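Lamina-associated polypeptide 2 isoforms alpha/zeta (Mus musculus, PDB 2V0X) is a non-membrane component of the nuclear lamina, probably linked to lamin A and chromatin, whose largely helical C-terminal region forms a dimer through a coiled coil. Local coordinates at residues Val42-Trp47 with Val177-Cys182; His105-Ala109 with Met189-Leu194; Ser8-Leu12 with Leu159-Asp164; Trp47-Asp51 with Met184-Met189. The protein carries 2 engineered substitutions. The contacts are given in a common frame with arbitrary orientation. Numbering follows the deposited sequence.

Contact 1. Residues Val42-Trp47 with Val177-Cys182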
loop_
_atom_site.group_PDB
_atom_site.type_symbol
_atom_site.label_atom_id
_atom_site.label_comp_id
_atom_site.label_asym_id
_atom_site.label_seq_id
_atom_site.Cartn_x
_atom_site.Cartn_y
_atom_site.Cartn_z
ATOM N N VAL B 42 -8.158 12.599 -4.014
ATOM C CA VAL B 42 -7.735 11.382 -4.693
ATOM C C VAL B 42 -8.369 10.126 -4.085
ATOM O O VAL B 42 -8.890 9.291 -4.821
ATOM C CB VAL B 42 -6.175 11.266 -4.826
ATOM C CG1 VAL B 42 -5.490 11.809 -3.613
ATOM C CG2 VAL B 42 -5.755 9.821 -5.058
ATOM N N VAL B 43 -8.369 10.013 -2.760
ATOM C CA VAL B 43 -8.972 8.855 -2.109
ATOM C C VAL B 43 -10.461 8.773 -2.483
ATOM O O VAL B 43 -10.931 7.730 -2.940
ATOM C CB VAL B 43 -8.789 8.903 -0.561
ATOM C CG1 VAL B 43 -9.528 7.765 0.102
ATOM C CG2 VAL B 43 -7.302 8.832 -0.194
ATOM N N GLU B 44 -11.172 9.899 -2.387
ATOM C CA GLU B 44 -12.599 9.937 -2.710
ATOM C C GLU B 44 -12.906 9.630 -4.182
ATOM O O GLU B 44 -13.927 9.001 -4.485
ATOM C CB GLU B 44 -13.200 11.284 -2.320
ATOM C CG GLU B 44 -14.714 11.358 -2.478
ATOM C CD GLU B 44 -15.267 12.755 -2.263
ATOM O OE1 GLU B 44 -14.553 13.611 -1.688
ATOM O OE2 GLU B 44 -16.422 12.999 -2.674
ATOM N N GLU B 45 -12.032 10.061 -5.089
ATOM C CA GLU B 45 -12.219 9.803 -6.516
ATOM C C GLU B 45 -12.152 8.313 -6.813
ATOM O O GLU B 45 -12.947 7.800 -7.605
ATOM C CB GLU B 45 -11.161 10.517 -7.358
ATOM C CG GLU B 45 -11.314 12.028 -7.410
ATOM C CD GLU B 45 -10.163 12.703 -8.137
ATOM O OE1 GLU B 45 -9.967 12.422 -9.341
ATOM O OE2 GLU B 45 -9.453 13.514 -7.504
ATOM N N GLU B 46 -11.199 7.622 -6.188
ATOM C CA GLU B 46 -11.036 6.183 -6.391
ATOM C C GLU B 46 -12.184 5.408 -5.779
ATOM O O GLU B 46 -12.589 4.377 -6.296
ATOM C CB GLU B 46 -9.732 5.678 -5.762
ATOM C CG GLU B 46 -8.472 6.299 -6.333
ATOM C CD GLU B 46 -8.310 6.052 -7.820
ATOM O OE1 GLU B 46 -8.537 4.907 -8.276
ATOM O OE2 GLU B 46 -7.941 7.010 -8.526
ATOM N N TRP B 47 -12.715 5.919 -4.678
ATOM C CA TRP B 47 -13.798 5.250 -3.972
ATOM C C TRP B 47 -15.178 5.382 -4.605
ATOM O O TRP B 47 -16.128 4.749 -4.148
ATOM C CB TRP B 47 -13.824 5.703 -2.521
ATOM C CG TRP B 47 -12.698 5.147 -1.724
ATOM C CD1 TRP B 47 -11.709 4.291 -2.168
ATOM C CD2 TRP B 47 -12.440 5.369 -0.333
ATOM N NE1 TRP B 47 -10.861 3.974 -1.132
ATOM C CE2 TRP B 47 -11.283 4.618 0.004
ATOM C CE3 TRP B 47 -13.077 6.122 0.667
ATOM C CZ2 TRP B 47 -10.751 4.606 1.302
ATOM C CZ3 TRP B 47 -12.548 6.102 1.961
ATOM C CH2 TRP B 47 -11.397 5.351 2.266
ATOM N N VAL B 177 -0.588 7.059 -2.394
ATOM C CA VAL B 177 -1.890 7.326 -1.776
ATOM C C VAL B 177 -2.990 6.715 -2.669
ATOM O O VAL B 177 -3.930 6.093 -2.184
ATOM C CB VAL B 177 -2.127 8.872 -1.615
ATOM C CG1 VAL B 177 -3.614 9.182 -1.271
ATOM C CG2 VAL B 177 -1.239 9.435 -0.496
ATOM N N ARG B 178 -2.850 6.896 -3.977
ATOM C CA ARG B 178 -3.810 6.354 -4.949
ATOM C C ARG B 178 -3.863 4.819 -4.888
ATOM O O ARG B 178 -4.940 4.227 -4.827
ATOM C CB ARG B 178 -3.446 6.814 -6.377
ATOM C CG ARG B 178 -4.431 6.340 -7.440
ATOM C CD ARG B 178 -4.328 7.153 -8.718
ATOM N NE ARG B 178 -4.689 8.551 -8.499
ATOM C CZ ARG B 178 -4.007 9.585 -8.982
ATOM N NH1 ARG B 178 -2.917 9.388 -9.716
ATOM N NH2 ARG B 178 -4.426 10.822 -8.737
HETATM N N MSE B 179 -2.698 4.179 -4.918
HETATM C CA MSE B 179 -2.627 2.724 -4.838
HETATM C C MSE B 179 -3.239 2.200 -3.536
HETATM O O MSE B 179 -3.943 1.176 -3.541
HETATM C CB MSE B 179 -1.184 2.228 -4.994
HETATM C CG MSE B 179 -0.567 2.440 -6.394
HETATM SE SE MSE B 179 -1.757 1.930 -7.884
HETATM C CE MSE B 179 -2.322 0.241 -7.265
ATOM N N SER B 180 -2.986 2.902 -2.429
ATOM C CA SER B 180 -3.531 2.526 -1.123
ATOM C C SER B 180 -5.059 2.640 -1.116
ATOM O O SER B 180 -5.742 1.796 -0.546
ATOM C CB SER B 180 -2.956 3.418 -0.007
ATOM O OG SER B 180 -1.568 3.183 0.186
ATOM N N ALA B 181 -5.579 3.682 -1.757
ATOM C CA ALA B 181 -7.017 3.903 -1.822
ATOM C C ALA B 181 -7.681 2.776 -2.609
ATOM O O ALA B 181 -8.737 2.287 -2.213
ATOM C CB ALA B 181 -7.342 5.267 -2.447
ATOM N N CYS B 182 -7.015 2.314 -3.662
ATOM C CA CYS B 182 -7.529 1.230 -4.500
ATOM C C CYS B 182 -7.586 -0.057 -3.689
ATOM O O CYS B 182 -8.571 -0.799 -3.755
ATOM C CB CYS B 182 -6.635 1.030 -5.733
ATOM S SG CYS B 182 -6.801 2.313 -7.029
#

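Contact 2. Residues His105-Ala109 with Met189-Leu194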
loop_
_atom_site.group_PDB
_atom_site.type_symbol
_atom_site.label_atom_id
_atom_site.label_comp_id
_atom_site.label_asym_id
_atom_site.label_seq_id
_atom_site.Cartn_x
_atom_site.Cartn_y
_atom_site.Cartn_z
ATOM N N HIS B 105 -15.788 -13.298 -6.519
ATOM C CA HIS B 105 -15.739 -11.894 -6.100
ATOM C C HIS B 105 -14.723 -11.687 -4.985
ATOM O O HIS B 105 -14.006 -10.683 -4.963
ATOM C CB HIS B 105 -17.110 -11.433 -5.605
ATOM C CG HIS B 105 -18.150 -11.373 -6.679
ATOM N ND1 HIS B 105 -18.085 -10.481 -7.728
ATOM C CD2 HIS B 105 -19.289 -12.083 -6.857
ATOM C CE1 HIS B 105 -19.141 -10.643 -8.507
ATOM N NE2 HIS B 105 -19.887 -11.608 -7.999
ATOM N N LEU B 106 -14.666 -12.644 -4.063
ATOM C CA LEU B 106 -13.746 -12.571 -2.948
ATOM C C LEU B 106 -12.323 -12.713 -3.449
ATOM O O LEU B 106 -11.448 -11.944 -3.054
ATOM C CB LEU B 106 -14.041 -13.652 -1.908
ATOM C CG LEU B 106 -15.414 -13.672 -1.241
ATOM C CD1 LEU B 106 -15.349 -14.594 -0.031
ATOM C CD2 LEU B 106 -15.823 -12.278 -0.791
ATOM N N ASP B 107 -12.105 -13.696 -4.322
ATOM C CA ASP B 107 -10.781 -13.943 -4.882
ATOM C C ASP B 107 -10.294 -12.745 -5.690
ATOM O O ASP B 107 -9.114 -12.393 -5.642
ATOM C CB ASP B 107 -10.771 -15.211 -5.748
ATOM C CG ASP B 107 -9.369 -15.626 -6.129
ATOM O OD1 ASP B 107 -8.522 -15.727 -5.221
ATOM O OD2 ASP B 107 -9.102 -15.798 -7.333
ATOM N N LEU B 108 -11.205 -12.103 -6.414
ATOM C CA LEU B 108 -10.844 -10.933 -7.198
ATOM C C LEU B 108 -10.436 -9.795 -6.257
ATOM O O LEU B 108 -9.421 -9.114 -6.464
ATOM C CB LEU B 108 -12.030 -10.477 -8.045
ATOM C CG LEU B 108 -11.783 -9.186 -8.836
ATOM C CD1 LEU B 108 -10.618 -9.383 -9.823
ATOM C CD2 LEU B 108 -13.056 -8.805 -9.592
ATOM N N ALA B 109 -11.219 -9.591 -5.207
ATOM C CA ALA B 109 -10.910 -8.529 -4.254
ATOM C C ALA B 109 -9.540 -8.736 -3.613
ATOM O O ALA B 109 -8.781 -7.779 -3.472
ATOM C CB ALA B 109 -11.969 -8.432 -3.197
HETATM N N MSE B 189 -14.834 -3.940 -1.143
HETATM C CA MSE B 189 -15.675 -4.666 -2.091
HETATM C C MSE B 189 -15.779 -6.146 -1.648
HETATM O O MSE B 189 -16.870 -6.715 -1.546
HETATM C CB MSE B 189 -15.089 -4.582 -3.501
HETATM C CG MSE B 189 -15.942 -5.295 -4.558
HETATM SE SE MSE B 189 -15.023 -5.633 -6.245
HETATM C CE MSE B 189 -14.304 -7.376 -5.830
ATOM N N GLY B 190 -14.637 -6.749 -1.352
ATOM C CA GLY B 190 -14.631 -8.126 -0.915
ATOM C C GLY B 190 -15.528 -8.328 0.297
ATOM O O GLY B 190 -16.336 -9.264 0.326
ATOM N N ARG B 191 -15.424 -7.427 1.272
ATOM C CA ARG B 191 -16.221 -7.528 2.493
ATOM C C ARG B 191 -17.705 -7.263 2.285
ATOM O O ARG B 191 -18.528 -7.801 3.024
ATOM C CB ARG B 191 -15.643 -6.645 3.619
ATOM C CG ARG B 191 -14.256 -7.105 4.099
ATOM C CD ARG B 191 -13.655 -6.158 5.138
ATOM N NE ARG B 191 -14.393 -6.158 6.399
ATOM C CZ ARG B 191 -14.823 -5.065 7.021
ATOM N NH1 ARG B 191 -14.600 -3.868 6.499
ATOM N NH2 ARG B 191 -15.439 -5.164 8.195
ATOM N N ARG B 192 -18.055 -6.420 1.320
ATOM C CA ARG B 192 -19.472 -6.185 1.036
ATOM C C ARG B 192 -20.101 -7.518 0.577
ATOM O O ARG B 192 -21.134 -7.934 1.099
ATOM C CB ARG B 192 -19.649 -5.113 -0.030
ATOM C CG ARG B 192 -19.481 -3.705 0.502
ATOM C CD ARG B 192 -19.685 -2.720 -0.608
ATOM N NE ARG B 192 -19.677 -1.353 -0.102
ATOM C CZ ARG B 192 -19.874 -0.286 -0.865
ATOM N NH1 ARG B 192 -20.098 -0.445 -2.154
ATOM N NH2 ARG B 192 -19.825 0.935 -0.346
ATOM N N TYR B 193 -19.431 -8.224 -0.332
ATOM C CA TYR B 193 -19.935 -9.518 -0.812
ATOM C C TYR B 193 -19.989 -10.520 0.328
ATOM O O TYR B 193 -20.954 -11.273 0.474
ATOM C CB TYR B 193 -19.048 -10.076 -1.928
ATOM C CG TYR B 193 -19.309 -9.447 -3.274
ATOM C CD1 TYR B 193 -18.472 -8.451 -3.779
ATOM C CD2 TYR B 193 -20.385 -9.866 -4.059
ATOM C CE1 TYR B 193 -18.699 -7.887 -5.039
ATOM C CE2 TYR B 193 -20.623 -9.315 -5.313
ATOM C CZ TYR B 193 -19.775 -8.326 -5.798
ATOM O OH TYR B 193 -20.005 -7.786 -7.043
ATOM N N LEU B 194 -18.963 -10.499 1.167
ATOM C CA LEU B 194 -18.905 -11.417 2.284
ATOM C C LEU B 194 -20.017 -11.234 3.308
ATOM O O LEU B 194 -20.579 -12.218 3.780
ATOM C CB LEU B 194 -17.560 -11.328 2.978
ATOM C CG LEU B 194 -17.372 -12.294 4.143
ATOM C CD1 LEU B 194 -17.340 -13.755 3.628
ATOM C CD2 LEU B 194 -16.071 -11.946 4.853
#

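Contact 3. Residues Ser8-Leu12 with Leu159-Asp164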
loop_
_atom_site.group_PDB
_atom_site.type_symbol
_atom_site.label_atom_id
_atom_site.label_comp_id
_atom_site.label_asym_id
_atom_site.label_seq_id
_atom_site.Cartn_x
_atom_site.Cartn_y
_atom_site.Cartn_z
ATOM N N SER B 8 16.549 30.595 -9.787
ATOM C CA SER B 8 15.323 30.205 -10.467
ATOM C C SER B 8 15.325 28.687 -10.653
ATOM O O SER B 8 15.950 28.169 -11.584
ATOM C CB SER B 8 15.233 30.913 -11.826
ATOM O OG SER B 8 14.016 30.623 -12.492
ATOM N N LEU B 9 14.690 27.980 -9.720
ATOM C CA LEU B 9 14.609 26.524 -9.781
ATOM C C LEU B 9 13.320 26.115 -10.479
ATOM O O LEU B 9 12.279 26.752 -10.299
ATOM C CB LEU B 9 14.667 25.918 -8.376
ATOM C CG LEU B 9 15.926 26.211 -7.553
ATOM C CD1 LEU B 9 15.897 25.404 -6.272
ATOM C CD2 LEU B 9 17.175 25.887 -8.354
ATOM N N THR B 10 13.394 25.066 -11.290
ATOM C CA THR B 10 12.228 24.591 -12.025
ATOM C C THR B 10 12.181 23.068 -12.143
ATOM O O THR B 10 13.198 22.388 -11.982
ATOM C CB THR B 10 12.169 25.216 -13.448
ATOM O OG1 THR B 10 13.479 25.228 -14.029
ATOM C CG2 THR B 10 11.618 26.636 -13.399
ATOM N N THR B 11 10.987 22.540 -12.388
ATOM C CA THR B 11 10.782 21.105 -12.550
ATOM C C THR B 11 9.811 20.866 -13.696
ATOM O O THR B 11 8.775 21.526 -13.789
ATOM C CB THR B 11 10.205 20.453 -11.270
ATOM O OG1 THR B 11 9.080 21.207 -10.807
ATOM C CG2 THR B 11 11.240 20.395 -10.187
ATOM N N LEU B 12 10.164 19.953 -14.591
ATOM C CA LEU B 12 9.305 19.637 -15.724
ATOM C C LEU B 12 8.095 18.836 -15.230
ATOM O O LEU B 12 8.082 17.604 -15.267
ATOM C CB LEU B 12 10.089 18.877 -16.810
ATOM C CG LEU B 12 10.615 17.451 -16.592
ATOM C CD1 LEU B 12 11.279 16.975 -17.861
ATOM C CD2 LEU B 12 11.583 17.371 -15.427
ATOM N N LEU B 159 21.616 21.876 -6.736
ATOM C CA LEU B 159 20.383 22.162 -6.032
ATOM C C LEU B 159 19.185 22.124 -6.962
ATOM O O LEU B 159 18.070 21.854 -6.528
ATOM C CB LEU B 159 20.448 23.525 -5.337
ATOM C CG LEU B 159 21.363 23.689 -4.110
ATOM C CD1 LEU B 159 21.163 25.087 -3.544
ATOM C CD2 LEU B 159 21.062 22.632 -3.035
ATOM N N ASN B 160 19.399 22.417 -8.241
ATOM C CA ASN B 160 18.291 22.395 -9.179
ATOM C C ASN B 160 17.854 20.930 -9.334
ATOM O O ASN B 160 16.670 20.606 -9.367
ATOM C CB ASN B 160 18.722 22.995 -10.516
ATOM C CG ASN B 160 17.556 23.213 -11.445
ATOM O OD1 ASN B 160 16.562 23.849 -11.078
ATOM N ND2 ASN B 160 17.658 22.680 -12.647
ATOM N N ARG B 161 18.830 20.040 -9.323
ATOM C CA ARG B 161 18.572 18.623 -9.443
ATOM C C ARG B 161 17.827 18.109 -8.178
ATOM O O ARG B 161 16.835 17.370 -8.284
ATOM C CB ARG B 161 19.912 17.908 -9.641
ATOM C CG ARG B 161 19.819 16.485 -10.166
ATOM C CD ARG B 161 21.182 15.796 -10.086
ATOM N NE ARG B 161 22.225 16.567 -10.760
ATOM C CZ ARG B 161 23.527 16.459 -10.505
ATOM N NH1 ARG B 161 23.962 15.608 -9.584
ATOM N NH2 ARG B 161 24.400 17.196 -11.183
ATOM N N THR B 162 18.254 18.554 -6.994
ATOM C CA THR B 162 17.600 18.134 -5.756
ATOM C C THR B 162 16.157 18.634 -5.720
ATOM O O THR B 162 15.272 17.986 -5.152
ATOM C CB THR B 162 18.354 18.631 -4.490
ATOM O OG1 THR B 162 18.285 20.060 -4.397
ATOM C CG2 THR B 162 19.809 18.190 -4.546
ATOM N N TYR B 163 15.935 19.796 -6.325
ATOM C CA TYR B 163 14.608 20.401 -6.383
ATOM C C TYR B 163 13.648 19.483 -7.178
ATOM O O TYR B 163 12.501 19.257 -6.774
ATOM C CB TYR B 163 14.704 21.779 -7.046
ATOM C CG TYR B 163 13.421 22.570 -6.999
ATOM C CD1 TYR B 163 13.061 23.276 -5.854
ATOM C CD2 TYR B 163 12.564 22.608 -8.093
ATOM C CE1 TYR B 163 11.882 24.000 -5.793
ATOM C CE2 TYR B 163 11.373 23.332 -8.042
ATOM C CZ TYR B 163 11.041 24.025 -6.885
ATOM O OH TYR B 163 9.863 24.735 -6.816
ATOM N N ASP B 164 14.136 18.963 -8.299
ATOM C CA ASP B 164 13.373 18.063 -9.153
ATOM C C ASP B 164 13.091 16.752 -8.407
ATOM O O ASP B 164 11.960 16.279 -8.367
ATOM C CB ASP B 164 14.150 17.771 -10.447
ATOM C CG ASP B 164 13.395 16.850 -11.388
ATOM O OD1 ASP B 164 13.980 15.839 -11.834
ATOM O OD2 ASP B 164 12.219 17.144 -11.684
#

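Contact 4. Residues Trp47-Asp51 with Met184-Met189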
loop_
_atom_site.group_PDB
_atom_site.type_symbol
_atom_site.label_atom_id
_atom_site.label_comp_id
_atom_site.label_asym_id
_atom_site.label_seq_id
_atom_site.Cartn_x
_atom_site.Cartn_y
_atom_site.Cartn_z
ATOM N N TRP B 47 -12.715 5.919 -4.678
ATOM C CA TRP B 47 -13.798 5.250 -3.972
ATOM C C TRP B 47 -15.178 5.382 -4.605
ATOM O O TRP B 47 -16.128 4.749 -4.148
ATOM C CB TRP B 47 -13.824 5.703 -2.521
ATOM C CG TRP B 47 -12.698 5.147 -1.724
ATOM C CD1 TRP B 47 -11.709 4.291 -2.168
ATOM C CD2 TRP B 47 -12.440 5.369 -0.333
ATOM N NE1 TRP B 47 -10.861 3.974 -1.132
ATOM C CE2 TRP B 47 -11.283 4.618 0.004
ATOM C CE3 TRP B 47 -13.077 6.122 0.667
ATOM C CZ2 TRP B 47 -10.751 4.606 1.302
ATOM C CZ3 TRP B 47 -12.548 6.102 1.961
ATOM C CH2 TRP B 47 -11.397 5.351 2.266
ATOM N N GLN B 48 -15.286 6.185 -5.660
ATOM C CA GLN B 48 -16.565 6.374 -6.330
ATOM C C GLN B 48 -16.924 5.130 -7.134
ATOM O O GLN B 48 -18.091 4.874 -7.415
ATOM C CB GLN B 48 -16.532 7.608 -7.243
ATOM C CG GLN B 48 -16.332 8.934 -6.513
ATOM C CD GLN B 48 -17.401 9.203 -5.465
ATOM O OE1 GLN B 48 -18.592 9.234 -5.772
ATOM N NE2 GLN B 48 -16.977 9.405 -4.223
ATOM N N GLN B 49 -15.916 4.328 -7.445
ATOM C CA GLN B 49 -16.111 3.102 -8.212
ATOM C C GLN B 49 -15.070 2.122 -7.660
ATOM O O GLN B 49 -13.964 2.059 -8.171
ATOM C CB GLN B 49 -15.852 3.411 -9.693
ATOM C CG GLN B 49 -16.797 2.738 -10.678
ATOM C CD GLN B 49 -16.443 1.296 -10.941
ATOM O OE1 GLN B 49 -15.684 0.992 -11.859
ATOM N NE2 GLN B 49 -17.001 0.393 -10.146
ATOM N N ILE B 50 -15.413 1.386 -6.601
ATOM C CA ILE B 50 -14.448 0.463 -5.993
ATOM C C ILE B 50 -14.176 -0.801 -6.797
ATOM O O ILE B 50 -13.142 -1.438 -6.608
ATOM C CB ILE B 50 -14.807 0.079 -4.531
ATOM C CG1 ILE B 50 -16.137 -0.684 -4.470
ATOM C CG2 ILE B 50 -14.836 1.321 -3.658
ATOM C CD1 ILE B 50 -16.509 -1.145 -3.060
ATOM N N ASP B 51 -15.107 -1.161 -7.681
ATOM C CA ASP B 51 -14.966 -2.346 -8.529
ATOM C C ASP B 51 -14.403 -1.858 -9.863
ATOM O O ASP B 51 -15.160 -1.562 -10.795
ATOM C CB ASP B 51 -16.339 -3.011 -8.741
ATOM C CG ASP B 51 -16.250 -4.372 -9.430
ATOM O OD1 ASP B 51 -17.317 -4.977 -9.669
ATOM O OD2 ASP B 51 -15.140 -4.855 -9.720
HETATM N N MSE B 184 -7.779 -0.365 -0.433
HETATM C CA MSE B 184 -8.841 -0.184 0.545
HETATM C C MSE B 184 -10.205 -0.380 -0.129
HETATM O O MSE B 184 -11.103 -0.976 0.452
HETATM C CB MSE B 184 -8.733 1.213 1.168
HETATM C CG MSE B 184 -7.565 1.355 2.159
HETATM SE SE MSE B 184 -6.928 3.186 2.316
HETATM C CE MSE B 184 -8.056 3.800 3.750
ATOM N N GLY B 185 -10.362 0.146 -1.340
ATOM C CA GLY B 185 -11.603 -0.038 -2.071
ATOM C C GLY B 185 -11.847 -1.524 -2.361
ATOM O O GLY B 185 -12.938 -2.025 -2.164
ATOM N N SER B 186 -10.808 -2.242 -2.778
ATOM C CA SER B 186 -10.923 -3.664 -3.093
ATOM C C SER B 186 -11.240 -4.482 -1.852
ATOM O O SER B 186 -12.072 -5.394 -1.896
ATOM C CB SER B 186 -9.649 -4.164 -3.763
ATOM O OG SER B 186 -9.458 -3.486 -4.987
ATOM N N SER B 187 -10.598 -4.139 -0.742
ATOM C CA SER B 187 -10.843 -4.827 0.513
ATOM C C SER B 187 -12.331 -4.664 0.882
ATOM O O SER B 187 -13.011 -5.631 1.217
ATOM C CB SER B 187 -9.961 -4.232 1.615
ATOM O OG SER B 187 -10.471 -4.552 2.903
ATOM N N THR B 188 -12.821 -3.433 0.772
ATOM C CA THR B 188 -14.202 -3.098 1.074
ATOM C C THR B 188 -15.172 -3.838 0.141
ATOM O O THR B 188 -16.191 -4.336 0.589
ATOM C CB THR B 188 -14.392 -1.568 1.013
ATOM O OG1 THR B 188 -13.509 -0.966 1.974
ATOM C CG2 THR B 188 -15.828 -1.154 1.308
HETATM N N MSE B 189 -14.834 -3.940 -1.143
HETATM C CA MSE B 189 -15.675 -4.666 -2.091
HETATM C C MSE B 189 -15.779 -6.146 -1.648
HETATM O O MSE B 189 -16.870 -6.715 -1.546
HETATM C CB MSE B 189 -15.089 -4.582 -3.501
HETATM C CG MSE B 189 -15.942 -5.295 -4.558
HETATM SE SE MSE B 189 -15.023 -5.633 -6.245
HETATM C CE MSE B 189 -14.304 -7.376 -5.830
HETATM O O HOH W 1 -11.942 -3.833 -6.690
#

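Contact 1. Residues Val42-Trp47 with Val177-Cys182
V177 opens the helical segment 177-182 with its CA-CB bond toward residues 42-47. Its CG1 lies 4.0 Å from V42 CG1 and 3.9 Å from V43 CG2. L121 of the second subunit packs on both V43 and V177, so this apolar patch is closed by the dimer partner. R178 follows and is partly exposed. Its CA-CB bond points sideways, but its NE comes to 3.8 Å from V42 CG2. The same NE forms a salt bridge with E46 OE2 at 3.6 Å. E46 also pairs with R52 through OE1, so its carboxylate serves two arginines.

The arrangement is helix-helix packing at a moderate crossing. The end of helix 35-46 lies across helix 152-196, one of the two long helices of the chain, with segment axes 8.9 Å apart and inclined at -38°. M179 points the other way, onto helix 100-146. A181 is the closest backbone approach: its CA is 5.3 Å from V43 CA. Its small side chain permits this, with CB 4.0 Å from V43 CA and 4.1 Å from E46 CB. The carbonyl of A181 accepts a hydrogen bond from the indole, W47 NE1 to A181 O, at 2.9 Å. At C182, SG sits 3.4 Å from E46 OE1.

Contact 2. Residues His105-Ala109 with Met189-Leu194
The two helical segments run antiparallel, with N-to-C directions at 161° and axes 8.6 Å apart. They belong to helices 100-146 and 152-196, the two long helices of the chain, which pair as an antiparallel helical hairpin within the dimerization domain. The backbones come closest at L106 and G190, whose CA atoms are 5.0 Å apart. The bare CA of G190 makes room for A109 CB at 3.5 Å; a CB on residue 190 would clash with it. L106 CD2 reaches G190 O at 3.3 Å, and L106 CD1 lies 4.2 Å from L194 CD1. D107 pairs with R191 of the second subunit, and R191 with D107 of that subunit. M189 CE sits 3.7 Å from A109 CB. H105 and Y193 form an offset stack, centroids 3.9 Å apart and planes at 8°, with H105 CB 3.7 Å from the Y193 ring centroid.

Contact 3. Residues Ser8-Leu12 with Leu159-Asp164
Y163 supplies the main surface for residues 8-12. Its chi1 is t, and its CA-CB bond points toward the N-terminal segment. L9 adopts the m,t rotamer and lies over one ring face. L9 CB is 3.9 Å from the Y163 ring centroid and only 12° off the ring normal, a CH-pi contact. L9 CD1 continues along the ring to Y163 CD1 at 3.6 Å. L9 is the most covered residue of the contact, and it also packs on I138 of the second subunit.

N160 has chi1 t. Its CA-CB bond points sideways, but its amide reaches the extended chain. There the backbone T10 N gives a weak hydrogen bond to N160 OD1 at 3.4 Å. This is an extended N-terminal segment laid along one turn of helix 152-196. It has neither helix nor strand structure of its own, and side chains at i and i+2 face the helix. Thus L9 and T11 point toward it, while T10 points away. T11, with chi1 p, places CG2 3.3 Å from Y163 CD2 and 3.3 Å from D164 CA; its OG1 makes a weak hydrogen bond to G13 O. L12, also p at chi1, bends its end back so that CD2 lies 3.8 Å from D164 OD2.

Contact 4. Residues Trp47-Asp51 with Met184-Met189
I50, W47 and M189 carry most of the buried surface. They join the loop that follows helix 35-46 to helix 152-196, a loop-on-helix packing in the dimerization domain. I50 is the most covered. Its CA comes within 4.9 Å of G185 CA, and its CB is 3.7 Å from G185 O. A CB on residue 185 would be tight against I50 CG2. I50 CD1 runs on to M189 CB at 3.7 Å. W47 lies along the same helix face. The edge of its indole meets M184, with W47 CZ2 3.7 Å from M184 CE, while its NE1 bonds to A181 O one turn earlier. Y114 of the second subunit packs on both W47 and M184. M189 is a selenomethionine; its SE is 3.6 Å from D51 OD2, which forms a salt bridge with R112 on helix 100-146. One water spans loop and helix: it donates to I50 O at 2.7 Å and hydrogen-bonds S186 OG at 3.0 Å.

In the fold
All four contacts use helix 152-196 and all touch the second subunit. Contacts 1, 2 and 4 are buried. Contact 3 lies at the surface, its centre about 44 Å from that of contact 2 and on the opposite side of the chain's centre. Contacts 1 and 4 share W47, which bonds a helix carbonyl in one and packs on a methionine in the other. Contacts 4 and 2 share M189 and touch directly. Only contact 2 joins the two long helices. The others lay a short helix, a loop or an extended tail on one of them. Small residues (A181, G185, G190) seat apolar side chains in the buried three; contact 3 uses a tyrosine face.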